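Local coordinates for putative nisin-resistance protein (Streptococcus agalactiae 515, PDB 4Y68) that probably confers resistance to the lantibiotic nisin as a lipoprotein peptidase of family S41 that recognises and cleaves it, at residues A[243-255]-A[283-297]. Sequence-based numbering, arbitrary orientation.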
ATOM      1  N   VAL A 243      10.091  18.232   4.780  1.00 32.76           N
ATOM      2  CA  VAL A 243      10.348  16.797   4.827  1.00 27.77           C
ATOM      3  C   VAL A 243      11.615  16.444   4.079  1.00 27.92           C
ATOM      4  O   VAL A 243      11.928  17.064   3.077  1.00 28.52           O
ATOM      5  CB  VAL A 243       9.178  15.990   4.224  1.00 33.10           C
ATOM      6  CG1 VAL A 243       9.531  14.506   4.172  1.00 28.62           C
ATOM      7  CG2 VAL A 243       7.892  16.239   5.015  1.00 28.30           C
ATOM      8  N   LYS A 244      12.355  15.462   4.591  1.00 27.53           N
ATOM      9  CA  LYS A 244      13.529  14.918   3.907  1.00 27.76           C
ATOM     10  C   LYS A 244      13.678  13.428   4.245  1.00 25.81           C
ATOM     11  O   LYS A 244      13.377  13.010   5.357  1.00 26.68           O
ATOM     12  CB  LYS A 244      14.799  15.693   4.303  1.00 25.89           C
ATOM     13  CG  LYS A 244      16.043  15.255   3.544  1.00 28.73           C
ATOM     14  CD  LYS A 244      17.285  16.063   3.936  1.00 35.58           C
ATOM     15  CE  LYS A 244      18.485  15.682   3.078  1.00 26.70           C
ATOM     16  NZ  LYS A 244      19.700  16.395   3.536  1.00 33.53           N
ATOM     17  N   SER A 245      14.152  12.626   3.303  1.00 27.18           N
ATOM     18  CA  SER A 245      14.179  11.189   3.527  1.00 25.67           C
ATOM     19  C   SER A 245      15.590  10.625   3.489  1.00 27.59           C
ATOM     20  O   SER A 245      16.427  11.134   2.743  1.00 27.98           O
ATOM     21  CB  SER A 245      13.314  10.482   2.485  1.00 24.06           C
ATOM     22  OG  SER A 245      13.888  10.646   1.198  1.00 28.59           O
ATOM     23  N   PHE A 246      15.821   9.554   4.267  1.00 27.31           N
ATOM     24  CA  PHE A 246      17.136   8.923   4.463  1.00 23.03           C
ATOM     25  C   PHE A 246      17.034   7.420   4.376  1.00 25.09           C
ATOM     26  O   PHE A 246      16.016   6.843   4.748  1.00 25.65           O
ATOM     27  CB  PHE A 246      17.722   9.275   5.837  1.00 31.46           C
ATOM     28  CG  PHE A 246      17.810  10.751   6.114  1.00 29.19           C
ATOM     29  CD1 PHE A 246      16.687  11.467   6.492  1.00 26.40           C
ATOM     30  CD2 PHE A 246      19.021  11.416   6.024  1.00 29.58           C
ATOM     31  CE1 PHE A 246      16.774  12.832   6.753  1.00 26.08           C
ATOM     32  CE2 PHE A 246      19.106  12.782   6.285  1.00 26.79           C
ATOM     33  CZ  PHE A 246      17.973  13.479   6.646  1.00 23.06           C
ATOM     34  N   GLY A 247      18.096   6.765   3.937  1.00 24.84           N
ATOM     35  CA  GLY A 247      18.127   5.312   3.977  1.00 25.62           C
ATOM     36  C   GLY A 247      18.438   4.691   2.631  1.00 30.30           C
ATOM     37  O   GLY A 247      19.365   5.110   1.948  1.00 29.56           O
ATOM     38  N   GLN A 248      17.679   3.677   2.242  1.00 28.70           N
ATOM     39  CA  GLN A 248      17.915   3.064   0.937  1.00 29.64           C
ATOM     40  C   GLN A 248      16.670   3.082   0.080  1.00 25.31           C
ATOM     41  O   GLN A 248      15.573   3.322   0.575  1.00 24.64           O
ATOM     42  CB  GLN A 248      18.412   1.636   1.104  1.00 29.17           C
ATOM     43  CG  GLN A 248      19.730   1.603   1.839  1.00 37.44           C
ATOM     44  CD  GLN A 248      19.793   0.470   2.821  1.00 49.43           C
ATOM     45  OE1 GLN A 248      19.774  -0.707   2.431  1.00 53.26           O
ATOM     46  NE2 GLN A 248      19.840   0.809   4.118  1.00 47.41           N
ATOM     47  N   ALA A 249      16.866   2.834  -1.205  1.00 25.30           N
ATOM     48  CA  ALA A 249      15.776   2.691  -2.156  1.00 28.64           C
ATOM     49  C   ALA A 249      14.740   1.695  -1.655  1.00 26.95           C
ATOM     50  O   ALA A 249      15.075   0.689  -1.042  1.00 25.25           O
ATOM     51  CB  ALA A 249      16.320   2.258  -3.515  1.00 25.30           C
ATOM     52  N   THR A 250      13.477   1.980  -1.922  1.00 22.73           N
ATOM     53  CA  THR A 250      12.409   1.078  -1.497  1.00 24.89           C
ATOM     54  C   THR A 250      12.248  -0.151  -2.412  1.00 23.92           C
ATOM     55  O   THR A 250      12.978  -0.313  -3.384  1.00 24.46           O
ATOM     56  CB  THR A 250      11.108   1.848  -1.425  1.00 24.89           C
ATOM     57  OG1 THR A 250      10.805   2.363  -2.718  1.00 23.40           O
ATOM     58  CG2 THR A 250      11.291   3.031  -0.494  1.00 22.56           C
ATOM     59  N   ALA A 251      11.274  -1.007  -2.124  1.00 26.13           N
ATOM     60  CA  ALA A 251      11.214  -2.321  -2.771  1.00 24.64           C
ATOM     61  C   ALA A 251      10.798  -2.229  -4.226  1.00 26.26           C
ATOM     62  O   ALA A 251      11.099  -3.121  -5.007  1.00 27.59           O
ATOM     63  CB  ALA A 251      10.263  -3.250  -2.013  1.00 22.97           C
ATOM     64  N   GLY A 252      10.100  -1.164  -4.594  1.00 23.82           N
ATOM     65  CA  GLY A 252       9.686  -0.987  -5.977  1.00 21.10           C
ATOM     66  C   GLY A 252       8.348  -1.623  -6.294  1.00 23.70           C
ATOM     67  O   GLY A 252       8.212  -2.314  -7.304  1.00 22.76           O
ATOM     68  N   TYR A 253       7.348  -1.391  -5.439  1.00 22.67           N
ATOM     69  CA  TYR A 253       5.992  -1.896  -5.696  1.00 19.61           C
ATOM     70  C   TYR A 253       5.066  -0.695  -5.784  1.00 23.93           C
ATOM     71  O   TYR A 253       3.949  -0.677  -5.236  1.00 23.36           O
ATOM     72  CB  TYR A 253       5.558  -2.909  -4.620  1.00 20.13           C
ATOM     73  CG  TYR A 253       6.301  -4.234  -4.759  1.00 21.17           C
ATOM     74  CD1 TYR A 253       5.732  -5.307  -5.423  1.00 22.80           C
ATOM     75  CD2 TYR A 253       7.581  -4.389  -4.258  1.00 28.55           C
ATOM     76  CE1 TYR A 253       6.408  -6.500  -5.578  1.00 26.90           C
ATOM     77  CE2 TYR A 253       8.282  -5.575  -4.416  1.00 27.60           C
ATOM     78  CZ  TYR A 253       7.685  -6.630  -5.073  1.00 32.13           C
ATOM     79  OH  TYR A 253       8.364  -7.818  -5.217  1.00 35.54           O
ATOM     80  N   THR A 254       5.563   0.322  -6.482  1.00 20.11           N
ATOM     81  CA  THR A 254       4.832   1.553  -6.656  1.00 19.11           C
ATOM     82  C   THR A 254       3.847   1.363  -7.807  1.00 23.17           C
ATOM     83  O   THR A 254       4.048   1.859  -8.912  1.00 22.80           O
ATOM     84  CB  THR A 254       5.781   2.757  -6.910  1.00 20.60           C
ATOM     85  OG1 THR A 254       6.851   2.360  -7.786  1.00 21.78           O
ATOM     86  CG2 THR A 254       6.399   3.232  -5.584  1.00 21.44           C
ATOM     87  N   THR A 255       2.790   0.602  -7.535  1.00 21.90           N
ATOM     88  CA  THR A 255       1.615   0.596  -8.391  1.00 21.87           C
ATOM     89  C   THR A 255       0.385   0.444  -7.521  1.00 21.71           C
ATOM     90  O   THR A 255       0.437  -0.161  -6.441  1.00 20.73           O
ATOM     91  CB  THR A 255       1.647  -0.525  -9.456  1.00 20.12           C
ATOM     92  OG1 THR A 255       2.056  -1.766  -8.853  1.00 24.64           O
ATOM     93  CG2 THR A 255       2.612  -0.158 -10.575  1.00 21.98           C
ATOM     94  N   TYR A 283       6.101   6.477 -11.471  1.00 21.61           N
ATOM     95  CA  TYR A 283       6.557   5.231 -10.861  1.00 25.44           C
ATOM     96  C   TYR A 283       5.758   4.100 -11.461  1.00 24.62           C
ATOM     97  O   TYR A 283       4.550   4.227 -11.668  1.00 26.16           O
ATOM     98  CB  TYR A 283       6.402   5.253  -9.321  1.00 23.77           C
ATOM     99  CG  TYR A 283       7.083   6.448  -8.656  1.00 23.60           C
ATOM    100  CD1 TYR A 283       8.346   6.336  -8.095  1.00 22.17           C
ATOM    101  CD2 TYR A 283       6.479   7.684  -8.648  1.00 23.49           C
ATOM    102  CE1 TYR A 283       8.966   7.419  -7.530  1.00 22.79           C
ATOM    103  CE2 TYR A 283       7.082   8.764  -8.077  1.00 24.56           C
ATOM    104  CZ  TYR A 283       8.323   8.629  -7.519  1.00 26.01           C
ATOM    105  OH  TYR A 283       8.913   9.725  -6.939  1.00 31.98           O
ATOM    106  N   GLU A 284       6.429   2.994 -11.749  1.00 25.48           N
ATOM    107  CA  GLU A 284       5.746   1.802 -12.218  1.00 24.00           C
ATOM    108  C   GLU A 284       6.483   0.590 -11.679  1.00 22.47           C
ATOM    109  O   GLU A 284       7.252  -0.040 -12.388  1.00 26.71           O
ATOM    110  CB  GLU A 284       5.672   1.779 -13.745  1.00 22.58           C
ATOM    111  CG  GLU A 284       4.751   0.720 -14.307  1.00 23.22           C
ATOM    112  CD  GLU A 284       4.610   0.796 -15.828  1.00 29.98           C
ATOM    113  OE1 GLU A 284       4.943   1.845 -16.426  1.00 31.55           O
ATOM    114  OE2 GLU A 284       4.159  -0.203 -16.429  1.00 29.85           O
ATOM    115  N   ASN A 285       6.246   0.276 -10.412  1.00 22.26           N
ATOM    116  CA  ASN A 285       6.960  -0.803  -9.752  1.00 22.19           C
ATOM    117  C   ASN A 285       8.436  -0.483  -9.808  1.00 22.83           C
ATOM    118  O   ASN A 285       9.269  -1.318 -10.158  1.00 26.94           O
ATOM    119  CB  ASN A 285       6.632  -2.147 -10.398  1.00 22.23           C
ATOM    120  CG  ASN A 285       5.217  -2.606 -10.062  1.00 25.84           C
ATOM    121  OD1 ASN A 285       4.671  -2.219  -9.026  1.00 21.74           O
ATOM    122  ND2 ASN A 285       4.622  -3.422 -10.926  1.00 20.24           N
ATOM    123  N   THR A 286       8.734   0.764  -9.477  1.00 21.36           N
ATOM    124  CA  THR A 286      10.094   1.260  -9.449  1.00 25.12           C
ATOM    125  C   THR A 286      10.437   1.818  -8.065  1.00 26.14           C
ATOM    126  O   THR A 286       9.624   2.506  -7.431  1.00 25.43           O
ATOM    127  CB  THR A 286      10.310   2.354 -10.496  1.00 26.79           C
ATOM    128  OG1 THR A 286       9.543   3.491 -10.136  1.00 29.31           O
ATOM    129  CG2 THR A 286       9.848   1.887 -11.860  1.00 31.21           C
ATOM    130  N   PRO A 287      11.651   1.521  -7.593  1.00 25.56           N
ATOM    131  CA  PRO A 287      12.053   1.932  -6.248  1.00 26.09           C
ATOM    132  C   PRO A 287      12.056   3.453  -6.068  1.00 27.00           C
ATOM    133  O   PRO A 287      12.289   4.209  -7.006  1.00 26.88           O
ATOM    134  CB  PRO A 287      13.469   1.345  -6.120  1.00 27.13           C
ATOM    135  CG  PRO A 287      13.448   0.133  -7.020  1.00 25.03           C
ATOM    136  CD  PRO A 287      12.620   0.592  -8.203  1.00 28.74           C
ATOM    137  N   ILE A 288      11.785   3.893  -4.851  1.00 25.52           N
ATOM    138  CA  ILE A 288      11.870   5.300  -4.533  1.00 25.74           C
ATOM    139  C   ILE A 288      13.229   5.593  -3.885  1.00 26.64           C
ATOM    140  O   ILE A 288      13.613   4.963  -2.903  1.00 27.54           O
ATOM    141  CB  ILE A 288      10.717   5.720  -3.614  1.00 22.75           C
ATOM    142  CG1 ILE A 288       9.377   5.325  -4.251  1.00 23.17           C
ATOM    143  CG2 ILE A 288      10.765   7.231  -3.353  1.00 21.89           C
ATOM    144  CD1 ILE A 288       8.202   5.404  -3.273  1.00 19.45           C
ATOM    145  N   LEU A 289      13.957   6.545  -4.454  1.00 23.64           N
ATOM    146  CA  LEU A 289      15.220   7.003  -3.873  1.00 27.37           C
ATOM    147  C   LEU A 289      14.978   7.984  -2.734  1.00 26.38           C
ATOM    148  O   LEU A 289      14.301   8.981  -2.922  1.00 28.84           O
ATOM    149  CB  LEU A 289      16.094   7.694  -4.931  1.00 29.79           C
ATOM    150  CG  LEU A 289      16.937   6.851  -5.879  1.00 34.69           C
ATOM    151  CD1 LEU A 289      18.342   6.681  -5.309  1.00 46.66           C
ATOM    152  CD2 LEU A 289      16.281   5.510  -6.095  1.00 34.92           C
ATOM    153  N   PRO A 290      15.528   7.709  -1.547  1.00 25.46           N
ATOM    154  CA  PRO A 290      15.456   8.736  -0.510  1.00 27.22           C
ATOM    155  C   PRO A 290      16.341   9.910  -0.898  1.00 27.48           C
ATOM    156  O   PRO A 290      17.188   9.721  -1.760  1.00 22.36           O
ATOM    157  CB  PRO A 290      15.985   8.026   0.739  1.00 25.61           C
ATOM    158  CG  PRO A 290      16.810   6.908   0.221  1.00 29.59           C
ATOM    159  CD  PRO A 290      16.150   6.468  -1.062  1.00 29.34           C
ATOM    160  N   ASP A 291      16.139  11.082  -0.298  1.00 25.44           N
ATOM    161  CA  ASP A 291      16.953  12.259  -0.625  1.00 29.73           C
ATOM    162  C   ASP A 291      18.437  12.005  -0.354  1.00 32.92           C
ATOM    163  O   ASP A 291      19.317  12.497  -1.069  1.00 31.62           O
ATOM    164  CB  ASP A 291      16.489  13.474   0.183  1.00 25.91           C
ATOM    165  CG  ASP A 291      15.042  13.826  -0.079  1.00 30.78           C
ATOM    166  OD1 ASP A 291      14.567  13.591  -1.214  1.00 36.52           O
ATOM    167  OD2 ASP A 291      14.380  14.333   0.850  1.00 30.78           O
ATOM    168  N   GLN A 292      18.700  11.221   0.683  1.00 30.98           N
ATOM    169  CA  GLN A 292      20.047  11.028   1.195  1.00 25.97           C
ATOM    170  C   GLN A 292      20.276   9.531   1.434  1.00 28.97           C
ATOM    171  O   GLN A 292      19.807   8.968   2.419  1.00 33.70           O
ATOM    172  CB  GLN A 292      20.221  11.856   2.475  1.00 29.46           C
ATOM    173  CG  GLN A 292      21.463  11.555   3.301  1.00 37.55           C
ATOM    174  CD  GLN A 292      22.761  11.888   2.590  1.00 40.90           C
ATOM    175  OE1 GLN A 292      22.786  12.677   1.642  1.00 41.75           O
ATOM    176  NE2 GLN A 292      23.853  11.277   3.041  1.00 42.85           N
ATOM    177  N   VAL A 293      20.949   8.872   0.499  1.00 28.91           N
ATOM    178  CA  VAL A 293      21.178   7.440   0.581  1.00 27.89           C
ATOM    179  C   VAL A 293      22.265   7.137   1.626  1.00 31.75           C
ATOM    180  O   VAL A 293      23.301   7.766   1.635  1.00 34.95           O
ATOM    181  CB  VAL A 293      21.578   6.881  -0.782  1.00 34.24           C
ATOM    182  CG1 VAL A 293      22.129   5.503  -0.637  1.00 37.08           C
ATOM    183  CG2 VAL A 293      20.378   6.880  -1.741  1.00 33.93           C
ATOM    184  N   THR A 294      22.015   6.192   2.524  1.00 30.66           N
ATOM    185  CA  THR A 294      22.948   5.912   3.601  1.00 32.42           C
ATOM    186  C   THR A 294      22.577   4.641   4.341  1.00 34.69           C
ATOM    187  O   THR A 294      21.422   4.220   4.333  1.00 33.55           O
ATOM    188  CB  THR A 294      23.017   7.076   4.626  1.00 30.03           C
ATOM    189  OG1 THR A 294      23.900   6.715   5.692  1.00 29.77           O
ATOM    190  CG2 THR A 294      21.637   7.375   5.211  1.00 33.21           C
ATOM    191  N   SER A 295      23.563   4.035   4.988  1.00 31.48           N
ATOM    192  CA  SER A 295      23.327   2.837   5.784  1.00 32.14           C
ATOM    193  C   SER A 295      23.157   3.209   7.252  1.00 31.27           C
ATOM    194  O   SER A 295      22.921   2.350   8.080  1.00 28.16           O
ATOM    195  CB  SER A 295      24.478   1.846   5.631  1.00 38.29           C
ATOM    196  OG  SER A 295      25.642   2.352   6.268  1.00 36.90           O
ATOM    197  N   LEU A 296      23.281   4.501   7.554  1.00 30.54           N
ATOM    198  CA  LEU A 296      23.091   5.023   8.901  1.00 30.44           C
ATOM    199  C   LEU A 296      21.980   6.096   8.936  1.00 31.82           C
ATOM    200  O   LEU A 296      22.219   7.239   9.335  1.00 34.03           O
ATOM    201  CB  LEU A 296      24.415   5.599   9.435  1.00 31.95           C
ATOM    202  CG  LEU A 296      25.348   4.677  10.235  1.00 39.40           C
ATOM    203  CD1 LEU A 296      25.312   3.260   9.734  1.00 36.97           C
ATOM    204  CD2 LEU A 296      26.789   5.209  10.245  1.00 44.79           C
ATOM    205  N   PRO A 297      20.752   5.732   8.532  1.00 30.23           N
ATOM    206  CA  PRO A 297      19.743   6.789   8.414  1.00 26.50           C
ATOM    207  C   PRO A 297      19.248   7.346   9.756  1.00 29.33           C
ATOM    208  O   PRO A 297      18.841   8.499   9.793  1.00 29.83           O
ATOM    209  CB  PRO A 297      18.610   6.110   7.644  1.00 25.04           C
ATOM    210  CG  PRO A 297      18.796   4.680   7.839  1.00 24.29           C
ATOM    211  CD  PRO A 297      20.273   4.443   8.007  1.00 26.43           C
TER
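Ser245 and Asp291 exchange hydrogen bonds, each using its side chain to hold the other's backbone. Asp291 N donates to Ser245 OG at 2.7 Å, while Ser245 N reaches Asp291 OD2 at 3.0 Å, meeting the carboxylate from 52° above its plane. With chi1 at 66°, Ser245 OG sits between its backbone N and carbonyl carbon, close over Pro290 CA. A short parallel ladder follows: Gln292 N donates to Ser245 O, Gly247 N to Gln292 O, and Thr294 N to Gly247 O. Beside it Phe246 CD2 lies 3.7 Å from Gln292 CG.

Beyond it the chains leave the sheet as loops running in opposite directions, with Gly252 CA 3.8 Å from Pro287 CA. Thr250 forms two hydrogen bonds with Ile288: Ile288 N to Thr250 OG1 is nearly straight (167°), and Thr250 N donates to Ile288 O. Thr254 OG1 donates to Thr286 O at 2.8 Å, and Thr255 OG1 to Asn285 OD1 at 2.7 Å.

Thr250 OG1 is also hydrogen-bonded to Glu231 of helix 229-235, whose Phe234 packs on Ser245 and Ile288. The parallel pairing adds 292-293 as the last strand of the S41 peptidase's mixed sheet, beside 243-247, which adjoins 218-222; helix 297-308 packs against Phe246.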